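Local coordinates for protein Phthiocerol/phenolphthiocerol synthesis polyketide synthase type I PpsC (Mycobacterium tuberculosis, PDB 5NJI) that helps build phthiocerol and phenolphthiocerol lipids, its dehydratase domain probably removing water from beta-hydroxyacyl intermediates to give enoyl thioesters, at residues Pro30-Gly35 with Ala77-Thr82; Phe85-Glu88 with Pro92-Ile95. The protein carries 1 engineered substitution. All coordinates share one frame; numbering follows the deposited sequence.

In the fold
Starting at the N terminus, the chain runs through 30-35 into edge strand 34-37, then through several strands before entering helix 70-84. Contact 1 closes this 41-residue excursion by resting the incoming loop on the last turns of the helix. Contact 2 closes the short connection that follows: 85-88 leaves the helix, three residues make the turn, and F85 and V87 pack on P92 and W93 where strand 93-100 begins. The two loops follow one another in series, neither enclosing the other, with contact centres about 12 Å apart. Helix 70-84 joins them, as T82 and A81 of its end meet W93 of the strand, consistent with the central helix of a hot-dog fold.

Contact 1. Residues Pro30-Gly35 with Ala77-Thr82; sequences PLLGVG and ALAAAT
Just along the helix from A79 and A80, where L32 packs, L78 O accepts two bonds from T82, one from the backbone N and one from the hydroxyl. The OG1 of T82 comes within 3.0 Å of L78 O and is tilted 35° from the carbonyl plane, on the face opposite the one used by T82 N. A chi1 of -63° turns the threonine hydroxyl back along the helix to make this bond. The same OG1 is also hydrogen-bonded to W93 NE1 of strand 93-100, so the hydroxyl is held at two points.

The contact with 30-35 has no hydrogen bond or charge pairing and rests on one side chain, L32, whose methyls lie on alanine methyls and on the A79-A80 peptide. CD2 lies 3.9 Å from A79 CB and 3.7 Å from A79 O, while CD1 sits 4.0 Å from A80 CB. A chi1 of 174° carries CG away from the backbone N toward the helix, where CD1 and CD2 diverge to A80 and A79. I76, one turn earlier, continues the surface under L32, and L31 also packs on I76 and on A72. On other sides of the helix, L78 faces I95, and A77 and A81 lie against strand 136-146.

Small alanines let the loop come close, with L32 and A80 CA atoms 7.0 Å apart. Because the methyls touch without any directional bond, the fit here depends on shape, and the loop's polar anchoring falls to other residues, such as S48, which bonds L31 O.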
ATOM      1  N   PRO A  30      -2.369  -8.820  12.556  1.00 20.32           N
ATOM      2  CA  PRO A  30      -2.121  -7.684  13.455  1.00 20.27           C
ATOM      3  C   PRO A  30      -2.796  -6.395  13.036  1.00 19.35           C
ATOM      4  O   PRO A  30      -2.927  -5.503  13.883  1.00 21.36           O
ATOM      5  CB  PRO A  30      -0.598  -7.534  13.423  1.00 21.20           C
ATOM      6  CG  PRO A  30      -0.212  -8.098  12.116  1.00 21.14           C
ATOM      7  CD  PRO A  30      -1.129  -9.257  11.893  1.00 23.82           C
ATOM      8  N   LEU A  31      -3.228  -6.257  11.784  1.00 17.68           N
ATOM      9  CA  LEU A  31      -3.922  -5.049  11.344  1.00 14.83           C
ATOM     10  C   LEU A  31      -5.424  -5.255  11.234  1.00 17.46           C
ATOM     11  O   LEU A  31      -6.197  -4.350  11.561  1.00 21.22           O
ATOM     12  CB  LEU A  31      -3.376  -4.567   9.992  1.00 17.08           C
ATOM     13  CG  LEU A  31      -1.863  -4.342   9.953  1.00 21.38           C
ATOM     14  CD1 LEU A  31      -1.395  -3.926   8.550  1.00 18.71           C
ATOM     15  CD2 LEU A  31      -1.466  -3.316  11.001  1.00 27.41           C
ATOM     16  N   LEU A  32      -5.850  -6.439  10.810  1.00 17.13           N
ATOM     17  CA  LEU A  32      -7.269  -6.716  10.627  1.00 18.68           C
ATOM     18  C   LEU A  32      -7.927  -7.106  11.935  1.00 19.99           C
ATOM     19  O   LEU A  32      -9.051  -6.666  12.227  1.00 18.34           O
ATOM     20  CB  LEU A  32      -7.439  -7.826   9.593  1.00 17.89           C
ATOM     21  CG  LEU A  32      -8.855  -8.360   9.376  1.00 19.08           C
ATOM     22  CD1 LEU A  32      -9.734  -7.333   8.689  1.00 21.83           C
ATOM     23  CD2 LEU A  32      -8.840  -9.642   8.596  1.00 20.60           C
ATOM     24  N   GLY A  33      -7.259  -7.929  12.725  1.00 18.29           N
ATOM     25  CA  GLY A  33      -7.798  -8.304  14.014  1.00 16.81           C
ATOM     26  C   GLY A  33      -8.709  -9.509  13.927  1.00 21.54           C
ATOM     27  O   GLY A  33      -8.683 -10.290  12.973  1.00 24.25           O
ATOM     28  N   VAL A  34      -9.551  -9.641  14.946  1.00 23.49           N
ATOM     29  CA  VAL A  34     -10.395 -10.818  15.118  1.00 27.26           C
ATOM     30  C   VAL A  34     -11.808 -10.496  14.645  1.00 25.65           C
ATOM     31  O   VAL A  34     -12.324  -9.389  14.860  1.00 23.31           O
ATOM     32  CB  VAL A  34     -10.375 -11.303  16.582  1.00 38.63           C
ATOM     33  CG1 VAL A  34     -10.620 -10.157  17.531  1.00 41.37           C
ATOM     34  CG2 VAL A  34     -11.386 -12.432  16.792  1.00 40.96           C
ATOM     35  N   GLY A  35     -12.418 -11.457  13.959  1.00 24.51           N
ATOM     36  CA  GLY A  35     -13.659 -11.227  13.251  1.00 21.59           C
ATOM     37  C   GLY A  35     -14.797 -12.120  13.707  1.00 19.37           C
ATOM     38  O   GLY A  35     -14.587 -13.225  14.215  1.00 22.33           O
ATOM     39  N   ALA A  77      -7.993  -5.041   3.438  1.00 14.93           N
ATOM     40  CA  ALA A  77      -9.088  -5.477   2.575  1.00 15.67           C
ATOM     41  C   ALA A  77      -8.856  -6.894   2.049  1.00 16.89           C
ATOM     42  O   ALA A  77      -9.776  -7.722   2.051  1.00 17.34           O
ATOM     43  CB  ALA A  77      -9.269  -4.492   1.425  1.00 14.88           C
ATOM     44  N   LEU A  78      -7.639  -7.193   1.583  1.00 16.30           N
ATOM     45  CA  LEU A  78      -7.345  -8.540   1.088  1.00 16.29           C
ATOM     46  C   LEU A  78      -7.429  -9.577   2.193  1.00 17.01           C
ATOM     47  O   LEU A  78      -7.955 -10.675   1.982  1.00 17.95           O
ATOM     48  CB  LEU A  78      -5.962  -8.579   0.432  1.00 16.15           C
ATOM     49  CG  LEU A  78      -5.882  -7.743  -0.832  1.00 19.70           C
ATOM     50  CD1 LEU A  78      -4.431  -7.666  -1.209  1.00 28.55           C
ATOM     51  CD2 LEU A  78      -6.688  -8.353  -1.970  1.00 22.12           C
ATOM     52  N   ALA A  79      -6.938  -9.243   3.389  1.00 16.93           N
ATOM     53  CA  ALA A  79      -7.015 -10.174   4.498  1.00 16.95           C
ATOM     54  C   ALA A  79      -8.455 -10.408   4.928  1.00 16.63           C
ATOM     55  O   ALA A  79      -8.790 -11.515   5.357  1.00 18.02           O
ATOM     56  CB  ALA A  79      -6.202  -9.659   5.685  1.00 18.65           C
ATOM     57  N   ALA A  80      -9.303  -9.386   4.832  1.00 16.63           N
ATOM     58  CA  ALA A  80     -10.708  -9.549   5.183  1.00 17.12           C
ATOM     59  C   ALA A  80     -11.389 -10.549   4.259  1.00 15.38           C
ATOM     60  O   ALA A  80     -12.075 -11.466   4.723  1.00 17.25           O
ATOM     61  CB  ALA A  80     -11.431  -8.199   5.150  1.00 14.85           C
ATOM     62  N   ALA A  81     -11.202 -10.396   2.945  1.00 16.22           N
ATOM     63  CA  ALA A  81     -11.773 -11.359   2.004  1.00 19.78           C
ATOM     64  C   ALA A  81     -11.254 -12.762   2.271  1.00 20.40           C
ATOM     65  O   ALA A  81     -12.018 -13.730   2.257  1.00 22.28           O
ATOM     66  CB  ALA A  81     -11.460 -10.943   0.560  1.00 18.43           C
ATOM     67  N   THR A  82      -9.951 -12.894   2.502  1.00 19.43           N
ATOM     68  CA  THR A  82      -9.351 -14.197   2.744  1.00 20.45           C
ATOM     69  C   THR A  82      -9.873 -14.838   4.026  1.00 22.71           C
ATOM     70  O   THR A  82     -10.057 -16.064   4.081  1.00 23.64           O
ATOM     71  CB  THR A  82      -7.826 -14.035   2.773  1.00 23.57           C
ATOM     72  OG1 THR A  82      -7.392 -13.588   1.491  1.00 24.78           O
ATOM     73  CG2 THR A  82      -7.128 -15.347   3.101  1.00 25.48           C
TER

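Contact 2. Residues Phe85-Glu88 with Pro92-Ile95; sequences FAVE and PWMI
V87 reaches from its CB across to P92 and W93. The CB itself lies 3.9 Å from P92 CB, with the proline ring alongside, the two side chains sliding past each other in opposite directions. From there the branches part. CG1, trans to the backbone N (chi1 -179°), meets P92 CB at 3.6 Å, the tightest approach of this contact. CG2, on the backbone N side, goes to the indole instead, approaching obliquely, and stands 4.1 Å from W93 CZ2, with CH2 just as near.

F85 meets that same far rim of the indole. Its CD2 lies 3.7 Å from W93 CH2, and its CB also touches CH2 and CZ2. The two aromatic side chains cross at about a right angle, yet their rings incline at 53°, with the phenyl and the six-membered indole ring centred 5.8 Å apart. P92 CB sits over one face of the indole, 3.7 Å above its plane and toward the rim.

The tryptophan thus sits between structural elements: L78 and A81 of helix 70-84 pack on it, V144 and R146 of strand 136-146 touch it, and F85 and V87 of the loop meet its six-membered ring where strand 93-100 begins.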
ATOM      1  N   PHE A  85     -13.836 -15.962   2.991  1.00 23.21           N
ATOM      2  CA  PHE A  85     -14.129 -16.945   1.960  1.00 22.99           C
ATOM      3  C   PHE A  85     -12.992 -17.947   1.865  1.00 30.06           C
ATOM      4  O   PHE A  85     -11.814 -17.576   1.881  1.00 40.22           O
ATOM      5  CB  PHE A  85     -14.337 -16.267   0.604  1.00 23.26           C
ATOM      6  CG  PHE A  85     -15.348 -15.159   0.631  1.00 23.35           C
ATOM      7  CD1 PHE A  85     -16.694 -15.434   0.823  1.00 24.34           C
ATOM      8  CD2 PHE A  85     -14.963 -13.828   0.489  1.00 26.66           C
ATOM      9  CE1 PHE A  85     -17.627 -14.429   0.841  1.00 28.79           C
ATOM     10  CE2 PHE A  85     -15.904 -12.814   0.513  1.00 24.90           C
ATOM     11  CZ  PHE A  85     -17.236 -13.113   0.697  1.00 24.42           C
ATOM     12  N   ALA A  86     -13.357 -19.216   1.753  1.00 31.72           N
ATOM     13  CA  ALA A  86     -12.381 -20.271   1.529  1.00 38.91           C
ATOM     14  C   ALA A  86     -12.079 -20.342   0.042  1.00 37.57           C
ATOM     15  O   ALA A  86     -12.982 -20.588  -0.765  1.00 51.45           O
ATOM     16  CB  ALA A  86     -12.912 -21.609   2.033  1.00 40.83           C
ATOM     17  N   VAL A  87     -10.825 -20.105  -0.325  1.00 35.13           N
ATOM     18  CA  VAL A  87     -10.385 -20.245  -1.710  1.00 38.77           C
ATOM     19  C   VAL A  87      -8.998 -20.875  -1.699  1.00 39.21           C
ATOM     20  O   VAL A  87      -8.108 -20.420  -0.973  1.00 42.98           O
ATOM     21  CB  VAL A  87     -10.376 -18.901  -2.466  1.00 37.93           C
ATOM     22  CG1 VAL A  87      -9.943 -19.112  -3.917  1.00 42.88           C
ATOM     23  CG2 VAL A  87     -11.751 -18.261  -2.435  1.00 48.98           C
ATOM     24  N   GLU A  88      -8.820 -21.914  -2.510  1.00 42.10           N
ATOM     25  CA  GLU A  88      -7.609 -22.734  -2.499  1.00 42.66           C
ATOM     26  C   GLU A  88      -6.577 -22.193  -3.494  1.00 41.69           C
ATOM     27  O   GLU A  88      -6.096 -22.880  -4.393  1.00 50.84           O
ATOM     28  CB  GLU A  88      -7.965 -24.192  -2.788  1.00 45.81           C
ATOM     29  N   PRO A  92      -5.968 -15.193  -4.117  1.00 24.08           N
ATOM     30  CA  PRO A  92      -7.275 -15.330  -4.779  1.00 24.36           C
ATOM     31  C   PRO A  92      -7.889 -14.038  -5.260  1.00 20.52           C
ATOM     32  O   PRO A  92      -8.861 -14.101  -6.026  1.00 23.36           O
ATOM     33  CB  PRO A  92      -8.161 -15.939  -3.685  1.00 26.33           C
ATOM     34  CG  PRO A  92      -7.275 -16.350  -2.607  1.00 29.06           C
ATOM     35  CD  PRO A  92      -6.037 -15.536  -2.690  1.00 23.43           C
ATOM     36  N   TRP A  93      -7.378 -12.875  -4.830  1.00 21.51           N
ATOM     37  CA  TRP A  93      -8.103 -11.617  -4.920  1.00 23.03           C
ATOM     38  C   TRP A  93      -7.286 -10.563  -5.646  1.00 28.64           C
ATOM     39  O   TRP A  93      -6.058 -10.604  -5.672  1.00 24.88           O
ATOM     40  CB  TRP A  93      -8.437 -11.040  -3.532  1.00 20.60           C
ATOM     41  CG  TRP A  93      -8.931 -12.051  -2.573  1.00 21.97           C
ATOM     42  CD1 TRP A  93      -8.263 -12.571  -1.517  1.00 31.16           C
ATOM     43  CD2 TRP A  93     -10.205 -12.684  -2.599  1.00 21.92           C
ATOM     44  NE1 TRP A  93      -9.046 -13.497  -0.875  1.00 27.34           N
ATOM     45  CE2 TRP A  93     -10.245 -13.584  -1.523  1.00 23.70           C
ATOM     46  CE3 TRP A  93     -11.318 -12.575  -3.432  1.00 22.46           C
ATOM     47  CZ2 TRP A  93     -11.353 -14.375  -1.263  1.00 28.41           C
ATOM     48  CZ3 TRP A  93     -12.414 -13.358  -3.180  1.00 30.79           C
ATOM     49  CH2 TRP A  93     -12.428 -14.246  -2.105  1.00 31.37           C
ATOM     50  N   MET A  94      -8.006  -9.593  -6.186  1.00 21.05           N
ATOM     51  CA  MET A  94      -7.456  -8.318  -6.609  1.00 17.75           C
ATOM     52  C   MET A  94      -8.266  -7.214  -5.945  1.00 19.96           C
ATOM     53  O   MET A  94      -9.383  -7.436  -5.482  1.00 20.56           O
ATOM     54  CB  MET A  94      -7.492  -8.168  -8.139  1.00 20.03           C
ATOM     55  CG  MET A  94      -8.906  -7.977  -8.717  1.00 21.30           C
ATOM     56  SD  MET A  94      -8.828  -7.893 -10.525  1.00 31.05           S
ATOM     57  CE  MET A  94      -8.611  -6.127 -10.741  1.00 52.71           C
ATOM     58  N   ILE A  95      -7.699  -6.021  -5.877  1.00 18.40           N
ATOM     59  CA  ILE A  95      -8.445  -4.855  -5.438  1.00 17.70           C
ATOM     60  C   ILE A  95      -8.864  -4.075  -6.671  1.00 19.91           C
ATOM     61  O   ILE A  95      -8.025  -3.484  -7.359  1.00 21.31           O
ATOM     62  CB  ILE A  95      -7.638  -3.974  -4.484  1.00 18.69           C
ATOM     63  CG1 ILE A  95      -7.199  -4.810  -3.281  1.00 22.03           C
ATOM     64  CG2 ILE A  95      -8.503  -2.799  -4.043  1.00 20.88           C
ATOM     65  CD1 ILE A  95      -6.235  -4.098  -2.342  1.00 21.42           C
TER